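Local coordinates for transcriptional regulator (Pyrococcus horikoshii, PDB 1UDD), which is a TenA homologue of the all-helical TENA/THI-4/PQQC family, probably a transcriptional regulator, and assembles from four chains, at residues A[89-93]-A[94-98]. Numbering follows the deposited sequence.
Sequences KLLKE and LDLTL
Leu91 and Leu96 meet round the end of helix 82-93, their side chains crossing at about a right angle, with CD2 of Leu91 4.1 Å from CB of Leu96. In Leu91, CG lies anti to the carbonyl carbon (chi1 -71°), and the two methyls diverge: CD2 faces Leu96, while CD1 reaches further along the returning chain, 3.8 Å from CA of Leu98. The pair occupies the C3 and C-double-prime positions of a Schellman motif, whose apolar contact is typical of it: Leu96 N donates to Leu91 O at 2.8 Å, and inside that loop Asp95 N donates to Lys92 O at 2.6 Å, from above the carbonyl plane. Asp95, with phi 58°, is the C-prime residue whose positive phi turns the chain back. Leu94 N hydrogen-bonds Leu90 O at 3.3 Å and, weakly, Leu91 O, which thus takes two N-H donors; CB of Leu96 packs 3.4 Å from Leu91 O. Leu94 folds back over the last turn, its CG 3.7 Å from Leu90 O and its CD1 4.3 Å from CD1 of Leu90. Thr97 is the N-cap of helix 98-103: its OG1 caps a backbone N there and also hydrogen-bonds the Glu99 carboxylate, while the Asp100 carboxylate takes its backbone N. Leu91, Leu94 and Leu96 pack on helix 36-63 through Val43, Leu36 and Leu44; Leu94 also touches Ile158 of helix 157-164, as does Leu90, so the interhelix link rests against both neighbours.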
loop_
_atom_site.group_PDB
_atom_site.type_symbol
_atom_site.label_atom_id
_atom_site.label_comp_id
_atom_site.label_asym_id
_atom_site.label_seq_id
_atom_site.Cartn_x
_atom_site.Cartn_y
_atom_site.Cartn_z
ATOM N N LYS A 89 -29.036 1.179 14.825
ATOM C CA LYS A 89 -30.390 0.778 15.211
ATOM C C LYS A 89 -30.344 -0.459 16.097
ATOM O O LYS A 89 -31.121 -0.579 17.050
ATOM C CB LYS A 89 -31.257 0.495 13.979
ATOM C CG LYS A 89 -31.580 1.728 13.161
ATOM C CD LYS A 89 -32.628 1.457 12.085
ATOM C CE LYS A 89 -32.845 2.696 11.216
ATOM N NZ LYS A 89 -33.806 2.474 10.088
ATOM N N LEU A 90 -29.436 -1.379 15.778
ATOM C CA LEU A 90 -29.272 -2.599 16.563
ATOM C C LEU A 90 -28.722 -2.222 17.934
ATOM O O LEU A 90 -29.210 -2.700 18.964
ATOM C CB LEU A 90 -28.307 -3.564 15.868
ATOM C CG LEU A 90 -27.801 -4.766 16.673
ATOM C CD1 LEU A 90 -28.981 -5.590 17.211
ATOM C CD2 LEU A 90 -26.903 -5.620 15.776
ATOM N N LEU A 91 -27.700 -1.372 17.945
ATOM C CA LEU A 91 -27.098 -0.919 19.197
ATOM C C LEU A 91 -28.164 -0.305 20.103
ATOM O O LEU A 91 -28.135 -0.483 21.325
ATOM C CB LEU A 91 -26.030 0.136 18.921
ATOM C CG LEU A 91 -24.731 -0.334 18.271
ATOM C CD1 LEU A 91 -23.942 0.882 17.826
ATOM C CD2 LEU A 91 -23.924 -1.190 19.251
ATOM N N LYS A 92 -29.096 0.423 19.490
ATOM C CA LYS A 92 -30.164 1.077 20.228
ATOM C C LYS A 92 -31.030 0.047 20.948
ATOM O O LYS A 92 -31.214 0.126 22.167
ATOM C CB LYS A 92 -31.022 1.929 19.289
ATOM C CG LYS A 92 -32.114 2.717 20.017
ATOM C CD LYS A 92 -32.702 3.846 19.168
ATOM C CE LYS A 92 -33.571 4.780 20.019
ATOM N NZ LYS A 92 -34.142 5.919 19.236
ATOM N N GLU A 93 -31.554 -0.921 20.198
ATOM C CA GLU A 93 -32.383 -1.968 20.779
ATOM C C GLU A 93 -31.699 -2.591 21.997
ATOM O O GLU A 93 -32.370 -3.084 22.903
ATOM C CB GLU A 93 -32.655 -3.074 19.755
ATOM C CG GLU A 93 -33.313 -2.616 18.478
ATOM C CD GLU A 93 -33.459 -3.742 17.473
ATOM O OE1 GLU A 93 -32.469 -4.469 17.239
ATOM O OE2 GLU A 93 -34.561 -3.901 16.906
ATOM N N LEU A 94 -30.370 -2.571 22.016
ATOM C CA LEU A 94 -29.607 -3.147 23.130
ATOM C C LEU A 94 -29.187 -2.111 24.178
ATOM O O LEU A 94 -28.373 -2.405 25.054
ATOM C CB LEU A 94 -28.350 -3.865 22.604
ATOM C CG LEU A 94 -28.508 -5.091 21.691
ATOM C CD1 LEU A 94 -27.154 -5.453 21.076
ATOM C CD2 LEU A 94 -29.068 -6.259 22.482
ATOM N N ASP A 95 -29.749 -0.906 24.091
ATOM C CA ASP A 95 -29.416 0.171 25.025
ATOM C C ASP A 95 -27.929 0.479 24.993
ATOM O O ASP A 95 -27.277 0.559 26.037
ATOM C CB ASP A 95 -29.812 -0.191 26.459
ATOM C CG ASP A 95 -31.305 -0.327 26.630
ATOM O OD1 ASP A 95 -32.030 0.633 26.285
ATOM O OD2 ASP A 95 -31.751 -1.393 27.111
ATOM N N LEU A 96 -27.398 0.627 23.785
ATOM C CA LEU A 96 -25.996 0.958 23.576
ATOM C C LEU A 96 -25.982 2.055 22.536
ATOM O O LEU A 96 -26.968 2.239 21.815
ATOM C CB LEU A 96 -25.222 -0.256 23.059
ATOM C CG LEU A 96 -25.070 -1.397 24.063
ATOM C CD1 LEU A 96 -24.512 -2.646 23.386
ATOM C CD2 LEU A 96 -24.164 -0.926 25.193
ATOM N N THR A 97 -24.882 2.792 22.466
ATOM C CA THR A 97 -24.752 3.878 21.496
ATOM C C THR A 97 -23.483 3.667 20.669
ATOM O O THR A 97 -22.558 2.988 21.113
ATOM C CB THR A 97 -24.639 5.257 22.197
ATOM O OG1 THR A 97 -23.387 5.333 22.883
ATOM C CG2 THR A 97 -25.764 5.446 23.203
ATOM N N LEU A 98 -23.439 4.260 19.479
ATOM C CA LEU A 98 -22.266 4.149 18.613
ATOM C C LEU A 98 -21.033 4.515 19.442
ATOM O O LEU A 98 -19.967 3.898 19.311
ATOM C CB LEU A 98 -22.400 5.105 17.422
ATOM C CG LEU A 98 -21.727 4.689 16.104
ATOM C CD1 LEU A 98 -21.750 5.871 15.129
ATOM C CD2 LEU A 98 -20.295 4.237 16.354
#